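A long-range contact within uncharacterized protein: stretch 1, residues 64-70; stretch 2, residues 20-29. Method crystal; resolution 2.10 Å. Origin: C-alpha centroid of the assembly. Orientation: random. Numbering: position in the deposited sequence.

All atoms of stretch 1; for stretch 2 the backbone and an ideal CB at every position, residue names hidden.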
ATOM      1  N   PHE A  64      -6.651 -14.129   2.855  1.00 20.76           N
ATOM      2  CA  PHE A  64      -8.129 -13.910   2.756  1.00 19.26           C
ATOM      3  C   PHE A  64      -8.463 -12.837   1.685  1.00 16.99           C
ATOM      4  O   PHE A  64      -9.398 -12.970   0.895  1.00 17.84           O
ATOM      5  CB  PHE A  64      -8.696 -13.479   4.098  1.00 19.85           C
ATOM      6  CG  PHE A  64     -10.118 -13.020   4.017  1.00 20.18           C
ATOM      7  CD1 PHE A  64     -11.152 -13.895   4.256  1.00 25.11           C
ATOM      8  CD2 PHE A  64     -10.420 -11.703   3.669  1.00 21.88           C
ATOM      9  CE1 PHE A  64     -12.503 -13.467   4.134  1.00 25.70           C
ATOM     10  CE2 PHE A  64     -11.730 -11.288   3.534  1.00 22.60           C
ATOM     11  CZ  PHE A  64     -12.768 -12.176   3.770  1.00 24.33           C
ATOM     12  N   MET A  65      -7.717 -11.750   1.717  1.00 15.50           N
ATOM     13  CA  MET A  65      -7.846 -10.672   0.730  1.00 15.59           C
ATOM     14  C   MET A  65      -7.597 -11.142  -0.713  1.00 14.72           C
ATOM     15  O   MET A  65      -8.342 -10.805  -1.616  1.00 16.48           O
ATOM     16  CB  MET A  65      -6.922  -9.482   1.115  1.00 14.99           C
ATOM     17  CG  MET A  65      -7.316  -8.741   2.431  1.00 15.12           C
ATOM     18  SD  MET A  65      -9.067  -8.118   2.388  1.00 12.46           S
ATOM     19  CE  MET A  65      -8.978  -6.826   3.600  1.00 17.13           C
ATOM     20  N   LEU A  66      -6.589 -11.966  -0.936  1.00 15.10           N
ATOM     21  CA  LEU A  66      -6.303 -12.496  -2.272  1.00 15.05           C
ATOM     22  C   LEU A  66      -7.336 -13.506  -2.687  1.00 14.69           C
ATOM     23  O   LEU A  66      -7.570 -13.712  -3.899  1.00 14.48           O
ATOM     24  CB  LEU A  66      -4.905 -13.124  -2.374  1.00 14.74           C
ATOM     25  CG  LEU A  66      -3.771 -12.174  -2.024  1.00 16.77           C
ATOM     26  CD1 LEU A  66      -2.432 -12.854  -2.144  1.00 14.42           C
ATOM     27  CD2 LEU A  66      -3.784 -10.960  -2.923  1.00 17.07           C
ATOM     28  N   GLY A  67      -7.956 -14.142  -1.699  1.00 14.68           N
ATOM     29  CA  GLY A  67      -8.996 -15.109  -1.962  1.00 14.02           C
ATOM     30  C   GLY A  67     -10.167 -14.389  -2.580  1.00 15.70           C
ATOM     31  O   GLY A  67     -10.923 -14.984  -3.328  1.00 15.96           O
ATOM     32  N   LEU A  68     -10.326 -13.096  -2.303  1.00 15.43           N
ATOM     33  CA  LEU A  68     -11.375 -12.353  -2.984  1.00 15.78           C
ATOM     34  C   LEU A  68     -11.159 -12.263  -4.522  1.00 15.00           C
ATOM     35  O   LEU A  68     -12.096 -12.210  -5.287  1.00 14.04           O
ATOM     36  CB  LEU A  68     -11.487 -10.958  -2.386  1.00 14.33           C
ATOM     37  CG  LEU A  68     -11.974 -10.962  -0.927  1.00 17.02           C
ATOM     38  CD1 LEU A  68     -11.882  -9.581  -0.301  1.00 12.27           C
ATOM     39  CD2 LEU A  68     -13.378 -11.509  -0.908  1.00 17.00           C
ATOM     40  N   LEU A  69      -9.899 -12.214  -4.936  1.00 14.10           N
ATOM     41  CA  LEU A  69      -9.526 -12.201  -6.355  1.00 13.30           C
ATOM     42  C   LEU A  69      -9.672 -13.561  -7.050  1.00 13.35           C
ATOM     43  O   LEU A  69     -10.028 -13.648  -8.249  1.00 12.95           O
ATOM     44  CB  LEU A  69      -8.083 -11.701  -6.459  1.00 12.47           C
ATOM     45  CG  LEU A  69      -7.713 -10.316  -5.876  1.00 10.02           C
ATOM     46  CD1 LEU A  69      -6.208 -10.080  -6.177  1.00  7.91           C
ATOM     47  CD2 LEU A  69      -8.553  -9.133  -6.401  1.00 10.20           C
ATOM     48  N   ALA A  70      -9.435 -14.622  -6.275  1.00 13.45           N
ATOM     49  CA  ALA A  70      -9.472 -15.998  -6.745  1.00 12.74           C
ATOM     50  C   ALA A  70     -10.888 -16.406  -7.148  1.00 13.09           C
ATOM     51  O   ALA A  70     -11.068 -17.310  -7.954  1.00 13.45           O
ATOM     52  CB  ALA A  70      -8.857 -16.984  -5.634  1.00 11.75           C
ATOM     53  N   UNK A  20      -7.307   1.141   1.503  1.00 11.78           N
ATOM     54  CA  UNK A  20      -7.744   0.676   0.217  1.00 12.51           C
ATOM     55  C   UNK A  20      -8.018  -0.867   0.248  1.00 12.66           C
ATOM     56  O   UNK A  20      -8.860  -1.368  -0.466  1.00 13.90           O
ATOM     57  CB  UNK A  20      -6.692   1.029  -0.836  1.00 12.51           C
ATOM     58  N   UNK A  21      -7.371  -1.589   1.142  1.00 13.05           N
ATOM     59  CA  UNK A  21      -7.495  -3.068   1.204  1.00 12.99           C
ATOM     60  C   UNK A  21      -8.932  -3.369   1.683  1.00 13.05           C
ATOM     61  O   UNK A  21      -9.713  -3.992   0.986  1.00 11.71           O
ATOM     62  CB  UNK A  21      -6.453  -3.688   2.137  1.00 12.99           C
ATOM     63  N   UNK A  22      -9.274  -2.850   2.859  1.00 14.96           N
ATOM     64  CA  UNK A  22     -10.608  -2.996   3.458  1.00 15.43           C
ATOM     65  C   UNK A  22     -11.711  -2.409   2.559  1.00 14.62           C
ATOM     66  O   UNK A  22     -12.722  -3.065   2.304  1.00 14.23           O
ATOM     67  CB  UNK A  22     -10.641  -2.316   4.828  1.00 15.43           C
ATOM     68  N   UNK A  23     -11.500  -1.220   2.002  1.00 14.67           N
ATOM     69  CA  UNK A  23     -12.549  -0.589   1.148  1.00 13.92           C
ATOM     70  C   UNK A  23     -12.817  -1.455  -0.107  1.00 13.44           C
ATOM     71  O   UNK A  23     -13.958  -1.635  -0.535  1.00 12.13           O
ATOM     72  CB  UNK A  23     -12.123   0.820   0.729  1.00 13.92           C
ATOM     73  N   UNK A  24     -11.775  -2.049  -0.654  1.00 13.32           N
ATOM     74  CA  UNK A  24     -11.987  -2.972  -1.756  1.00 12.96           C
ATOM     75  C   UNK A  24     -12.803  -4.206  -1.362  1.00 13.94           C
ATOM     76  O   UNK A  24     -13.721  -4.561  -2.117  1.00 14.40           O
ATOM     77  CB  UNK A  24     -10.634  -3.411  -2.320  1.00 12.96           C
ATOM     78  N   UNK A  25     -12.478  -4.851  -0.228  1.00 12.34           N
ATOM     79  CA  UNK A  25     -13.270  -5.972   0.289  1.00 12.85           C
ATOM     80  C   UNK A  25     -14.697  -5.561   0.513  1.00 13.37           C
ATOM     81  O   UNK A  25     -15.677  -6.258   0.135  1.00 13.97           O
ATOM     82  CB  UNK A  25     -12.674  -6.508   1.592  1.00 12.85           C
ATOM     83  N   UNK A  26     -14.846  -4.398   1.131  1.00 14.53           N
ATOM     84  CA  UNK A  26     -16.155  -3.904   1.449  1.00 14.75           C
ATOM     85  C   UNK A  26     -16.914  -3.537   0.185  1.00 14.91           C
ATOM     86  O   UNK A  26     -18.124  -3.730   0.110  1.00 14.22           O
ATOM     87  CB  UNK A  26     -16.055  -2.700   2.388  1.00 14.75           C
ATOM     88  N   UNK A  27     -16.201  -3.019  -0.810  1.00 14.05           N
ATOM     89  CA  UNK A  27     -16.801  -2.682  -2.093  1.00 13.81           C
ATOM     90  C   UNK A  27     -17.337  -3.939  -2.789  1.00 13.17           C
ATOM     91  O   UNK A  27     -18.462  -3.954  -3.303  1.00 12.60           O
ATOM     92  CB  UNK A  27     -15.781  -1.972  -2.985  1.00 13.81           C
ATOM     93  N   UNK A  28     -16.552  -5.008  -2.795  1.00 13.24           N
ATOM     94  CA  UNK A  28     -17.013  -6.279  -3.382  1.00 12.78           C
ATOM     95  C   UNK A  28     -18.196  -6.849  -2.582  1.00 12.83           C
ATOM     96  O   UNK A  28     -19.192  -7.312  -3.185  1.00 13.29           O
ATOM     97  CB  UNK A  28     -15.869  -7.294  -3.424  1.00 12.78           C
ATOM     98  N   UNK A  29     -18.141  -6.764  -1.253  1.00 13.59           N
ATOM     99  CA  UNK A  29     -19.268  -7.233  -0.387  1.00 14.23           C
ATOM    100  C   UNK A  29     -20.597  -6.498  -0.740  1.00 15.78           C
ATOM    101  O   UNK A  29     -21.632  -7.139  -1.043  1.00 14.86           O
ATOM    102  CB  UNK A  29     -18.928  -7.003   1.087  1.00 14.23           C
TER

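Stretch 2 is helical throughout, and its axis crosses that of helix 64-70 at 41°, with a closest approach of 10.7 Å. The nearest CA pair, 7.2 Å apart, joins the CA of Met65 to the CA of position 25, so the contact should centre there and involve positions one helical turn to each side.

Position 20 lies beyond the reach of stretch 1, with nothing within 5.5 Å of its ideal CB. The contact therefore sets no preference; the residue is Ser20, whose OG is hydrogen-bonded elsewhere in the structure.

At position 21 CA-to-CB points sideways, and the ideal CB stands 4.3 Å from Met65 CE. An aliphatic side chain could pack on the thioether, and a polar one could run along its flank, but no charge in stretch 1 calls for a partner. The residue is Asp21. Its chi1 of -151° (t) carries the carboxylate to Met65, where OD2 lies 3.8 Å from Met65 CG, a van der Waals contact without a hydrogen bond.

Position 22 directs its CB away, although the ideal CB is still 5.0 Å from Met65 CE. Almost any side chain would fit, since it leaves the interface at once. Tyr22 occupies it, and its closest contact with stretch 1 is made by the backbone, Tyr22 N to Met65 CE at 4.1 Å. Position 23 is out of reach and unconstrained by stretch 1; it is Gln23.

From position 24 CA-to-CB runs sideways, with no atom of stretch 1 within 5.5 Å of the ideal CB. A small residue would leave the space towards Leu69 unfilled from here, whereas a long aliphatic or aromatic one could reach it. The residue is Trp24, with chi1 at 172° (t). Leu69 CD2 sits at the edge of the indole, near its plane, 4.0 Å from Trp24 CZ2 and 3.8 Å from Trp24 NE1. A water links the two helices: it donates to Met65 O at 3.0 Å and accepts a weak hydrogen bond from Trp24 NE1 at 3.1 Å.

Position 25 points toward stretch 1, and its CA makes the nearest CA pair, with Met65. Its ideal CB is already 3.7 Å from Leu68 CD1 and 4.0 Å from Met65 SD, so a small apolar side chain suits it best. Ala25 meets this requirement: its CB touches both Leu68 CD1 (3.7 Å) and Met65 SD (4.0 Å).

Position 26 points away and position 27 is out of reach, so stretch 1 selects for neither; they are Asp26 and Phe27.

Position 28 again points toward stretch 1, but with room before it: nothing lies within 5.5 Å of the ideal CB. A branched aliphatic such as leucine or isoleucine, or methionine, could bridge the gap to Leu68. Leu28 does so in an m,t rotamer, bringing its CD1 to 4.1 Å from Leu68 CB.

Position 29 points sideways and finds no partner in stretch 1, so many residues would serve; it is Ala29.

Stretch 2 (20-29) SDYQWADFLA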
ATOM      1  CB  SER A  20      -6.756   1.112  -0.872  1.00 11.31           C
ATOM      2  OG  SER A  20      -5.532   0.373  -0.877  1.00 13.00           O
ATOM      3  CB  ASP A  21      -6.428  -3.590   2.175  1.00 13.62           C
ATOM      4  CG  ASP A  21      -5.940  -4.993   1.867  1.00 17.31           C
ATOM      5  OD1 ASP A  21      -6.167  -5.538   0.771  1.00 17.35           O
ATOM      6  OD2 ASP A  21      -5.306  -5.573   2.796  1.00 18.25           O
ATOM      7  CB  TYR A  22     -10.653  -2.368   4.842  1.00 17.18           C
ATOM      8  CG  TYR A  22     -12.033  -2.581   5.439  1.00 22.02           C
ATOM      9  CD1 TYR A  22     -12.387  -3.813   5.998  1.00 29.04           C
ATOM     10  CD2 TYR A  22     -13.015  -1.608   5.315  1.00 25.71           C
ATOM     11  CE1 TYR A  22     -13.692  -4.056   6.490  1.00 29.91           C
ATOM     12  CE2 TYR A  22     -14.308  -1.817   5.803  1.00 29.12           C
ATOM     13  CZ  TYR A  22     -14.651  -3.045   6.388  1.00 31.34           C
ATOM     14  OH  TYR A  22     -15.942  -3.256   6.841  1.00 32.56           O
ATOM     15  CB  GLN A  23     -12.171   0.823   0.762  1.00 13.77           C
ATOM     16  CG  GLN A  23     -12.076   1.737   1.924  1.00 15.99           C
ATOM     17  CD  GLN A  23     -13.434   1.895   2.592  1.00 19.93           C
ATOM     18  OE1 GLN A  23     -14.490   1.840   1.935  1.00 17.89           O
ATOM     19  NE2 GLN A  23     -13.409   2.107   3.876  1.00 18.73           N
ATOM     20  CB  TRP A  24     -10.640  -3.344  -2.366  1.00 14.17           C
ATOM     21  CG  TRP A  24     -10.596  -4.435  -3.403  1.00  9.20           C
ATOM     22  CD1 TRP A  24     -10.003  -5.637  -3.215  1.00  8.19           C
ATOM     23  CD2 TRP A  24     -11.200  -4.490  -4.733  1.00  9.65           C
ATOM     24  NE1 TRP A  24     -10.119  -6.399  -4.349  1.00  9.74           N
ATOM     25  CE2 TRP A  24     -10.855  -5.736  -5.289  1.00  9.60           C
ATOM     26  CE3 TRP A  24     -11.928  -3.613  -5.499  1.00 11.04           C
ATOM     27  CZ2 TRP A  24     -11.202  -6.118  -6.583  1.00 10.15           C
ATOM     28  CZ3 TRP A  24     -12.281  -3.985  -6.786  1.00 13.96           C
ATOM     29  CH2 TRP A  24     -11.901  -5.228  -7.323  1.00 13.68           C
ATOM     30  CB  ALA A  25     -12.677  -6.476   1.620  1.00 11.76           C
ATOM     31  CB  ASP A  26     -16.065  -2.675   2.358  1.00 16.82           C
ATOM     32  CG  ASP A  26     -17.420  -2.238   2.839  1.00 19.84           C
ATOM     33  OD1 ASP A  26     -18.130  -3.076   3.417  1.00 23.29           O
ATOM     34  OD2 ASP A  26     -17.776  -1.090   2.598  1.00 26.89           O
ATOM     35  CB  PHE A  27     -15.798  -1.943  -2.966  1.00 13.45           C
ATOM     36  CG  PHE A  27     -16.174  -1.890  -4.419  1.00 15.32           C
ATOM     37  CD1 PHE A  27     -16.910  -0.822  -4.910  1.00 17.30           C
ATOM     38  CD2 PHE A  27     -15.770  -2.862  -5.296  1.00 15.00           C
ATOM     39  CE1 PHE A  27     -17.247  -0.747  -6.202  1.00 17.06           C
ATOM     40  CE2 PHE A  27     -16.127  -2.784  -6.607  1.00 17.78           C
ATOM     41  CZ  PHE A  27     -16.863  -1.732  -7.060  1.00 14.66           C
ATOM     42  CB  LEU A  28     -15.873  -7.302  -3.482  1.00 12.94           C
ATOM     43  CG  LEU A  28     -14.691  -6.954  -4.404  1.00 12.18           C
ATOM     44  CD1 LEU A  28     -13.573  -7.942  -4.157  1.00  7.84           C
ATOM     45  CD2 LEU A  28     -15.096  -6.980  -5.841  1.00 10.06           C
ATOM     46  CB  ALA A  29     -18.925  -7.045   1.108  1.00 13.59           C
TER
HETATM   47  O   HOH W   1      -7.954  -8.156  -2.981  1.00 10.91           O
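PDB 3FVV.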